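Local coordinates for protein neutral ceramidase (PDB 2ZWS) that hydrolyses the N-acyl linkage of ceramides to release sphingosine and a free fatty acid, and also catalyses the reverse synthesis, at residues D1-R6 with P143-Y148; G16-V21 with G547-D552; G117-T122 with N507-V512. One frame throughout, in Å; residues are numbered along the deposited sequence. Where two conformers were deposited one is given.

Interaction 1 (D1-R6 with P143-Y148)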
loop_
_atom_site.group_PDB
_atom_site.type_symbol
_atom_site.label_atom_id
_atom_site.label_comp_id
_atom_site.label_asym_id
_atom_site.label_seq_id
_atom_site.Cartn_x
_atom_site.Cartn_y
_atom_site.Cartn_z
ATOM N N ASP A 1 -33.510 19.907 -3.097
ATOM C CA ASP A 1 -33.623 18.971 -1.942
ATOM C C ASP A 1 -32.418 19.197 -1.001
ATOM O O ASP A 1 -32.579 19.817 0.058
ATOM C CB ASP A 1 -33.745 17.515 -2.433
ATOM C CG ASP A 1 -34.863 16.743 -1.739
ATOM O OD1 ASP A 1 -34.560 15.823 -0.939
ATOM O OD2 ASP A 1 -36.048 17.049 -2.001
ATOM N N ASP A 2 -31.217 18.720 -1.356
ATOM C CA ASP A 2 -30.983 17.848 -2.506
ATOM C C ASP A 2 -30.080 16.688 -2.080
ATOM O O ASP A 2 -30.507 15.833 -1.301
ATOM C CB ASP A 2 -30.413 18.625 -3.714
ATOM C CG ASP A 2 -30.762 17.972 -5.062
ATOM O OD1 ASP A 2 -30.262 18.458 -6.108
ATOM O OD2 ASP A 2 -31.535 16.980 -5.085
ATOM N N LEU A 3 -28.831 16.686 -2.547
ATOM C CA LEU A 3 -27.971 15.492 -2.482
ATOM C C LEU A 3 -27.552 15.100 -1.064
ATOM O O LEU A 3 -27.292 15.967 -0.228
ATOM C CB LEU A 3 -26.768 15.664 -3.407
ATOM C CG LEU A 3 -27.150 15.672 -4.893
ATOM C CD1 LEU A 3 -26.079 16.334 -5.737
ATOM C CD2 LEU A 3 -27.443 14.274 -5.406
ATOM N N PRO A 4 -27.514 13.777 -0.790
ATOM C CA PRO A 4 -27.327 13.289 0.585
ATOM C C PRO A 4 -25.916 13.480 1.171
ATOM O O PRO A 4 -25.765 13.583 2.396
ATOM C CB PRO A 4 -27.661 11.797 0.484
ATOM C CG PRO A 4 -27.459 11.437 -0.948
ATOM C CD PRO A 4 -27.727 12.682 -1.754
ATOM N N TYR A 5 -24.909 13.524 0.305
ATOM C CA TYR A 5 -23.516 13.585 0.754
ATOM C C TYR A 5 -22.766 14.652 -0.004
ATOM O O TYR A 5 -23.227 15.128 -1.052
ATOM C CB TYR A 5 -22.816 12.227 0.545
ATOM C CG TYR A 5 -23.452 11.095 1.305
ATOM C CD1 TYR A 5 -24.190 10.124 0.647
ATOM C CD2 TYR A 5 -23.327 10.998 2.696
ATOM C CE1 TYR A 5 -24.793 9.070 1.339
ATOM C CE2 TYR A 5 -23.939 9.967 3.397
ATOM C CZ TYR A 5 -24.663 9.004 2.712
ATOM O OH TYR A 5 -25.250 7.969 3.403
ATOM N N ARG A 6 -21.615 15.030 0.534
ATOM C CA ARG A 6 -20.596 15.679 -0.269
ATOM C C ARG A 6 -19.407 14.744 -0.246
ATOM O O ARG A 6 -19.180 14.041 0.752
ATOM C CB ARG A 6 -20.218 17.030 0.316
ATOM C CG ARG A 6 -21.336 18.056 0.220
ATOM C CD ARG A 6 -20.925 19.336 0.939
ATOM N NE ARG A 6 -20.856 19.173 2.397
ATOM C CZ ARG A 6 -21.872 19.395 3.228
ATOM N NH1 ARG A 6 -23.058 19.788 2.760
ATOM N NH2 ARG A 6 -21.705 19.213 4.533
ATOM N N PRO A 143 -21.179 18.016 -4.005
ATOM C CA PRO A 143 -22.349 17.199 -3.698
ATOM C C PRO A 143 -22.440 15.952 -4.566
ATOM O O PRO A 143 -22.087 15.981 -5.738
ATOM C CB PRO A 143 -23.530 18.125 -4.023
ATOM C CG PRO A 143 -22.986 19.166 -4.875
ATOM C CD PRO A 143 -21.532 19.310 -4.608
ATOM N N GLY A 144 -22.949 14.865 -4.005
ATOM C CA GLY A 144 -23.060 13.649 -4.776
ATOM C C GLY A 144 -23.794 12.549 -4.058
ATOM O O GLY A 144 -24.361 12.735 -2.949
ATOM N N ARG A 145 -23.813 11.419 -4.743
ATOM C CA ARG A 145 -24.450 10.200 -4.276
ATOM C C ARG A 145 -23.391 9.112 -4.174
ATOM O O ARG A 145 -22.368 9.125 -4.891
ATOM C CB ARG A 145 -25.498 9.753 -5.280
ATOM C CG ARG A 145 -26.587 10.812 -5.456
ATOM C CD ARG A 145 -27.544 10.494 -6.586
ATOM N NE ARG A 145 -28.494 9.431 -6.275
ATOM C CZ ARG A 145 -29.510 9.082 -7.076
ATOM N NH1 ARG A 145 -30.353 8.127 -6.714
ATOM N NH2 ARG A 145 -29.680 9.698 -8.253
ATOM N N LEU A 146 -23.652 8.182 -3.280
ATOM C CA LEU A 146 -22.787 7.018 -3.063
ATOM C C LEU A 146 -23.554 5.749 -3.405
ATOM O O LEU A 146 -24.707 5.564 -2.987
ATOM C CB LEU A 146 -22.317 6.972 -1.608
ATOM C CG LEU A 146 -21.021 7.713 -1.190
ATOM C CD1 LEU A 146 -20.809 9.047 -1.832
ATOM C CD2 LEU A 146 -20.930 7.860 0.324
ATOM N N PHE A 147 -22.915 4.885 -4.171
ATOM C CA PHE A 147 -23.473 3.559 -4.422
ATOM C C PHE A 147 -22.546 2.446 -3.983
ATOM O O PHE A 147 -21.317 2.602 -4.012
ATOM C CB PHE A 147 -23.844 3.380 -5.898
ATOM C CG PHE A 147 -24.955 4.270 -6.337
ATOM C CD1 PHE A 147 -26.238 3.765 -6.442
ATOM C CD2 PHE A 147 -24.732 5.612 -6.603
ATOM C CE1 PHE A 147 -27.297 4.608 -6.841
ATOM C CE2 PHE A 147 -25.801 6.469 -6.985
ATOM C CZ PHE A 147 -27.071 5.948 -7.084
ATOM N N TYR A 148 -23.150 1.339 -3.598
ATOM C CA TYR A 148 -22.413 0.140 -3.187
ATOM C C TYR A 148 -22.809 -1.044 -4.085
ATOM O O TYR A 148 -23.984 -1.197 -4.440
ATOM C CB TYR A 148 -22.733 -0.198 -1.727
ATOM C CG TYR A 148 -22.139 -1.514 -1.302
ATOM C CD1 TYR A 148 -22.851 -2.688 -1.493
ATOM C CD2 TYR A 148 -20.861 -1.590 -0.744
ATOM C CE1 TYR A 148 -22.316 -3.897 -1.141
ATOM C CE2 TYR A 148 -20.326 -2.817 -0.364
ATOM C CZ TYR A 148 -21.066 -3.943 -0.573
ATOM O OH TYR A 148 -20.558 -5.173 -0.223
#
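The Tyr5 ring receives Leu146 over one face and Gly144 O at its edge, near the ring plane. Leu146 CD2 lies 4.2 Å from the centroid of the Tyr5 ring and 18° off the ring normal, a CH-pi contact displaced toward the CD1-CE1 side of the rim. The two side chains cross at about a right angle; the phenol OH goes on to Gly293 O. The second flat group, the guanidinium of Arg145, carries Phe147 CZ on one face and is salt-bridged to Glu290.

Leu3 spreads its two methyls over the neighbouring strand. CD1 of Leu3 touches Pro143 CB at 3.6 Å, while CD2 of Leu3 meets Arg145 CG, also at 3.6 Å, so that the aliphatic stem of the arginine serves as an apolar surface. Between the backbones, Gly144 N donates to Tyr5 O at 3.0 Å, from above the carbonyl plane; the return bond from Tyr5 N to Gly144 O is weak at 3.4 Å. Pro143 CA adds a C-H...O contact to Tyr5 O. Arg6 pairs with Pro143 across the next, non-hydrogen-bonded position and turns its guanidinium to Glu48. These pairings mark an antiparallel beta ladder at the start of strand 5-13, which lies between strands 41-49 and 142-152 in the large mixed sheet of the N-terminal ceramidase region.

Interaction 2 (G16-V21 with G547-D552)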
loop_
_atom_site.group_PDB
_atom_site.type_symbol
_atom_site.label_atom_id
_atom_site.label_comp_id
_atom_site.label_asym_id
_atom_site.label_seq_id
_atom_site.Cartn_x
_atom_site.Cartn_y
_atom_site.Cartn_z
ATOM N N GLY A 16 9.085 7.162 -2.309
ATOM C CA GLY A 16 10.264 7.382 -1.507
ATOM C C GLY A 16 11.544 7.235 -2.314
ATOM O O GLY A 16 11.561 7.434 -3.516
ATOM N N GLU A 17 12.621 6.849 -1.636
ATOM C CA GLU A 17 13.969 6.904 -2.232
ATOM C C GLU A 17 14.123 5.868 -3.340
ATOM O O GLU A 17 13.932 4.665 -3.102
ATOM C CB GLU A 17 14.997 6.687 -1.111
ATOM C CG GLU A 17 15.035 7.877 -0.121
ATOM C CD GLU A 17 15.632 7.531 1.229
ATOM O OE1 GLU A 17 14.984 6.837 2.056
ATOM O OE2 GLU A 17 16.778 7.955 1.451
ATOM N N ALA A 18 14.444 6.319 -4.553
ATOM C CA ALA A 18 14.418 5.461 -5.759
ATOM C C ALA A 18 15.700 4.696 -6.070
ATOM O O ALA A 18 15.740 3.881 -6.994
ATOM C CB ALA A 18 14.000 6.275 -6.974
ATOM N N ALA A 19 16.747 4.956 -5.303
ATOM C CA ALA A 19 17.903 4.062 -5.386
ATOM C C ALA A 19 18.560 3.835 -4.047
ATOM O O ALA A 19 18.637 4.737 -3.219
ATOM C CB ALA A 19 18.925 4.607 -6.368
ATOM N N GLU A 20 19.013 2.596 -3.847
ATOM C CA GLU A 20 19.882 2.197 -2.724
ATOM C C GLU A 20 19.159 2.207 -1.360
ATOM O O GLU A 20 19.757 2.507 -0.305
ATOM C CB GLU A 20 21.213 2.999 -2.719
ATOM C CG GLU A 20 22.076 2.703 -3.985
ATOM C CD GLU A 20 23.493 3.289 -3.923
ATOM O OE1 GLU A 20 23.681 4.310 -3.230
ATOM O OE2 GLU A 20 24.403 2.723 -4.594
ATOM N N VAL A 21 17.869 1.843 -1.376
ATOM C CA VAL A 21 17.166 1.543 -0.139
ATOM C C VAL A 21 16.507 0.163 -0.274
ATOM O O VAL A 21 15.826 -0.114 -1.277
ATOM C CB VAL A 21 16.083 2.613 0.209
ATOM C CG1 VAL A 21 15.344 2.244 1.505
ATOM C CG2 VAL A 21 16.728 3.964 0.405
ATOM N N GLY A 547 22.823 12.235 -11.296
ATOM C CA GLY A 547 23.200 12.186 -9.883
ATOM C C GLY A 547 22.205 11.303 -9.126
ATOM O O GLY A 547 21.146 10.917 -9.644
ATOM N N HIS A 548 22.551 10.990 -7.890
ATOM C CA HIS A 548 21.797 10.044 -7.072
ATOM C C HIS A 548 20.348 10.491 -6.768
ATOM O O HIS A 548 20.143 11.580 -6.254
ATOM C CB HIS A 548 22.530 9.867 -5.754
ATOM C CG HIS A 548 22.283 8.545 -5.109
ATOM N ND1 HIS A 548 21.020 8.097 -4.769
ATOM C CD2 HIS A 548 23.138 7.552 -4.764
ATOM C CE1 HIS A 548 21.118 6.897 -4.224
ATOM N NE2 HIS A 548 22.391 6.541 -4.214
ATOM N N PRO A 549 19.340 9.640 -7.069
ATOM C CA PRO A 549 17.948 10.032 -6.768
ATOM C C PRO A 549 17.658 10.206 -5.267
ATOM O O PRO A 549 16.634 10.813 -4.932
ATOM C CB PRO A 549 17.107 8.880 -7.376
ATOM C CG PRO A 549 18.003 7.778 -7.520
ATOM C CD PRO A 549 19.399 8.318 -7.723
ATOM N N LYS A 550 18.523 9.691 -4.371
ATOM C CA LYS A 550 18.343 9.986 -2.920
ATOM C C LYS A 550 18.458 11.479 -2.634
ATOM O O LYS A 550 17.967 11.954 -1.602
ATOM C CB LYS A 550 19.353 9.262 -2.018
ATOM C CG LYS A 550 18.986 7.851 -1.650
ATOM C CD LYS A 550 20.099 7.184 -0.798
ATOM C CE LYS A 550 19.612 5.833 -0.344
ATOM N NZ LYS A 550 20.620 5.129 0.480
ATOM N N ASN A 551 19.097 12.216 -3.535
ATOM C CA ASN A 551 19.267 13.667 -3.323
ATOM C C ASN A 551 17.943 14.442 -3.334
ATOM O O ASN A 551 17.816 15.439 -2.638
ATOM C CB ASN A 551 20.177 14.275 -4.386
ATOM C CG ASN A 551 21.617 13.846 -4.251
ATOM O OD1 ASN A 551 22.159 13.679 -3.134
ATOM N ND2 ASN A 551 22.255 13.641 -5.388
ATOM N N ASP A 552 16.970 13.979 -4.123
ATOM C CA ASP A 552 15.666 14.637 -4.233
ATOM C C ASP A 552 14.678 13.607 -4.795
ATOM O O ASP A 552 14.908 13.048 -5.860
ATOM C CB ASP A 552 15.753 15.878 -5.125
ATOM C CG ASP A 552 14.540 16.788 -5.003
ATOM O OD1 ASP A 552 13.386 16.307 -5.101
ATOM O OD2 ASP A 552 14.740 18.009 -4.787
HETATM O O HOH W 1 18.174 5.735 2.696
HETATM O O HOH W 2 18.091 10.190 0.955
HETATM O O HOH W 3 14.422 9.145 -5.095
HETATM O O HOH W 4 23.105 5.091 -0.712
#
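His548 sets its CG anti to the backbone N (chi1 -153°), chi2 then turns the ring, and Lys550 runs fully extended from CG to NZ; both side chains end on Glu20 of the 16-21 loop. The result is a His-carboxylate hydrogen bond beside a lysine-to-carbonyl bond, joining a loop of the N-terminal ceramidase region to one of the C-terminal region.

His548 NE2 donates to Glu20 OE1 at 2.8 Å, with an almost straight N-H...O angle of 169°. The oxygen lies in the imidazole plane, but the ring reaches it from above the carboxylate, the two planes being 60° apart. On the other ring nitrogen, ND1 of His548 accepts from Lys550 N at 3.0 Å. One nitrogen donating and the other accepting fixes the ring's rotation and is consistent with a neutral, NE2-protonated imidazole.

The Lys550 chain runs past Ala19 O, nearest at Lys550 CE (3.2 Å), and Val21 CG2 packs against the same carbon. Lys550 NZ then donates to Glu20 O at 2.9 Å, from above the carbonyl plane. The Glu17 carboxylate stands near the lysine chain without a direct charge contact: water 1 links Glu17 OE2 to Lys550 NZ, weakly on the lysine side, water 2 ties the same OE2 to Lys550 O, and Glu17 OE1 is taken by Thr122. The apolar part of the contact is Pro549 against Ala18 and Ala19, and Trp588 of strand 584-591 touches Ala19, Glu20 and Pro549. Packing is tight here, with Ala19 CB only 3.5 Å from Pro549 CG. Water 4 bridges the opposite charges, which do not touch directly, donating to Glu20 OE1 at 2.7 Å and accepting from Lys550 NZ at 2.8 Å.

Interaction 3 (G117-T122 with N507-V512); sequences GFQEKT and NFQTGV. With FMT (formic acid), chain F.
Gln119 and Asn507 cross at about a right angle, their amide planes turned 68° apart, and they meet at the side-chain amide oxygen of Asn507: OD1 of Asn507 lies 3.6 Å from Gln119 CD. The Gln119 chain bends at chi2, which brings its amide round to the 507-512 loop. There it also faces the aliphatic start of Gln509, again roughly perpendicular, with Gln119 CD 4.1 Å from Gln509 CB and the two amide planes 78° apart. Asn507 in turn lays its CB against Phe118 O at 3.5 Å.

What holds the asparagine in this pose is an Asx turn. Asn507 CG is anti to its backbone N (chi1 169°), on the side of the chain that follows, and OD1 of Asn507 accepts from Gln509 N at 2.9 Å. ND2 of the same Asn507 donates to Gln509 O, likewise at 2.9 Å, so both ends of the amide bind the backbone of one residue. The contact joins the start of helix 120-138 in the N-terminal ceramidase region, where Gln119 is the N-cap residue, to a loop of the C-terminal region. Gln509 directs its own amide away from Gln119: its NE2 reaches Thr510 O in plane and on a lone pair, while its OE1 is bound by Lys32.

The backbones come together at a single bridge, Gly117 CA to Asn507 CA being 4.2 Å, flanked by backbone hydrogen bonds of Phe118 with Met506 and of Phe508 with Leu116. The Phe118 side chain is about 6 Å from that of Ser106, an inferred substrate-binding residue.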
loop_
_atom_site.group_PDB
_atom_site.type_symbol
_atom_site.label_atom_id
_atom_site.label_comp_id
_atom_site.label_asym_id
_atom_site.label_seq_id
_atom_site.Cartn_x
_atom_site.Cartn_y
_atom_site.Cartn_z
ATOM N N GLY A 117 17.325 -0.529 8.983
ATOM C CA GLY A 117 16.825 0.457 9.935
ATOM C C GLY A 117 15.869 1.471 9.305
ATOM O O GLY A 117 15.326 1.259 8.216
ATOM N N PHE A 118 15.710 2.594 10.002
ATOM C CA PHE A 118 14.750 3.629 9.666
ATOM C C PHE A 118 15.291 4.551 8.574
ATOM O O PHE A 118 16.424 5.043 8.677
ATOM C CB PHE A 118 14.508 4.446 10.930
ATOM C CG PHE A 118 13.518 5.538 10.761
ATOM C CD1 PHE A 118 13.905 6.878 10.870
ATOM C CD2 PHE A 118 12.199 5.221 10.491
ATOM C CE1 PHE A 118 12.974 7.887 10.716
ATOM C CE2 PHE A 118 11.264 6.210 10.340
ATOM C CZ PHE A 118 11.641 7.552 10.441
ATOM N N GLN A 119 14.476 4.820 7.555
ATOM C CA GLN A 119 14.886 5.649 6.443
ATOM C C GLN A 119 14.033 6.925 6.479
ATOM O O GLN A 119 12.916 6.983 5.951
ATOM C CB GLN A 119 14.732 4.899 5.111
ATOM C CG GLN A 119 15.452 3.532 5.066
ATOM C CD GLN A 119 16.903 3.563 5.591
ATOM O OE1 GLN A 119 17.302 2.729 6.450
ATOM N NE2 GLN A 119 17.697 4.491 5.075
ATOM N N GLU A 120 14.577 7.955 7.117
ATOM C CA GLU A 120 13.782 9.150 7.390
ATOM C C GLU A 120 13.227 9.839 6.131
ATOM O O GLU A 120 12.096 10.326 6.160
ATOM C CB GLU A 120 14.546 10.120 8.298
ATOM C CG GLU A 120 13.756 11.344 8.761
ATOM C CD GLU A 120 14.394 12.004 9.970
ATOM O OE1 GLU A 120 13.698 12.178 11.001
ATOM O OE2 GLU A 120 15.603 12.329 9.891
ATOM N N LYS A 121 13.977 9.882 5.026
ATOM C CA LYS A 121 13.497 10.598 3.843
ATOM C C LYS A 121 12.256 9.916 3.238
ATOM O O LYS A 121 11.325 10.580 2.755
ATOM C CB LYS A 121 14.607 10.674 2.784
ATOM C CG LYS A 121 14.371 11.748 1.737
ATOM C CD LYS A 121 15.666 12.074 0.960
ATOM C CE LYS A 121 15.469 13.293 0.060
ATOM N NZ LYS A 121 15.529 14.573 0.838
ATOM N N THR A 122 12.254 8.584 3.227
ATOM C CA THR A 122 11.108 7.840 2.713
ATOM C C THR A 122 9.915 7.975 3.667
ATOM O O THR A 122 8.762 8.275 3.220
ATOM C CB THR A 122 11.517 6.379 2.506
ATOM O OG1 THR A 122 12.428 6.301 1.399
ATOM C CG2 THR A 122 10.316 5.446 2.259
ATOM N N ASN A 507 19.801 3.357 12.192
ATOM C CA ASN A 507 19.979 3.166 10.770
ATOM C C ASN A 507 21.396 2.838 10.407
ATOM O O ASN A 507 22.311 3.542 10.863
ATOM C CB ASN A 507 19.613 4.437 10.015
ATOM C CG ASN A 507 20.035 4.367 8.565
ATOM O OD1 ASN A 507 19.643 3.450 7.862
ATOM N ND2 ASN A 507 20.869 5.323 8.116
ATOM N N PHE A 508 21.563 1.808 9.567
ATOM C CA PHE A 508 22.888 1.402 9.076
ATOM C C PHE A 508 23.028 1.483 7.558
ATOM O O PHE A 508 24.055 1.122 6.997
ATOM C CB PHE A 508 23.281 0.035 9.663
ATOM C CG PHE A 508 23.532 0.096 11.122
ATOM C CD1 PHE A 508 22.487 -0.077 12.035
ATOM C CD2 PHE A 508 24.809 0.356 11.603
ATOM C CE1 PHE A 508 22.709 0.007 13.396
ATOM C CE2 PHE A 508 25.035 0.438 12.967
ATOM C CZ PHE A 508 23.981 0.249 13.866
ATOM N N GLN A 509 22.020 2.063 6.900
ATOM C CA GLN A 509 22.108 2.315 5.472
ATOM C C GLN A 509 22.826 3.630 5.219
ATOM O O GLN A 509 22.381 4.687 5.679
ATOM C CB GLN A 509 20.705 2.361 4.853
ATOM C CG GLN A 509 20.682 2.791 3.398
ATOM C CD GLN A 509 21.431 1.841 2.477
ATOM O OE1 GLN A 509 21.059 0.669 2.326
ATOM N NE2 GLN A 509 22.465 2.354 1.823
ATOM N N THR A 510 23.938 3.569 4.480
ATOM C CA THR A 510 24.708 4.758 4.152
ATOM C C THR A 510 23.929 5.651 3.174
ATOM O O THR A 510 23.070 5.176 2.439
ATOM C CB THR A 510 26.081 4.342 3.565
ATOM O OG1 THR A 510 26.633 3.265 4.342
ATOM C CG2 THR A 510 27.056 5.485 3.580
ATOM N N GLY A 511 24.235 6.947 3.156
ATOM C CA GLY A 511 23.586 7.874 2.238
ATOM C C GLY A 511 24.490 8.231 1.075
ATOM O O GLY A 511 25.429 7.495 0.739
ATOM N N VAL A 512 24.234 9.389 0.489
ATOM C CA VAL A 512 24.990 9.871 -0.657
ATOM C C VAL A 512 26.188 10.664 -0.162
ATOM O O VAL A 512 26.019 11.673 0.515
ATOM C CB VAL A 512 24.134 10.808 -1.524
ATOM C CG1 VAL A 512 24.894 11.202 -2.783
ATOM C CG2 VAL A 512 22.778 10.156 -1.885
HETATM C C FMT F . 26.335 9.651 4.159
HETATM O O1 FMT F . 26.936 8.574 4.201
HETATM O O2 FMT F . 26.858 10.758 3.987
#

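In the fold
Interactions 2 and 3 lie on the same side of the chain's centre, with centres 11 Å apart, and both join the N-terminal to the C-terminal ceramidase region. Glu17 and Thr122 link the two contacts, and Lys550 reaches Thr510 O weakly. Interaction 2 is buried and combines direct polar bonds, waters and tight apolar contacts; interaction 3 is smaller, partly buried, and rests on crossed amides and a single backbone bridge. Interaction 1 lies on the opposite side of the chain's centre from both. It is peripheral and partly buried, with Tyr5, Gly144 and Leu146 covered but Pro143 exposed, and within one sheet regular strand pairing and apolar side chains replace the loop-to-loop polar chemistry.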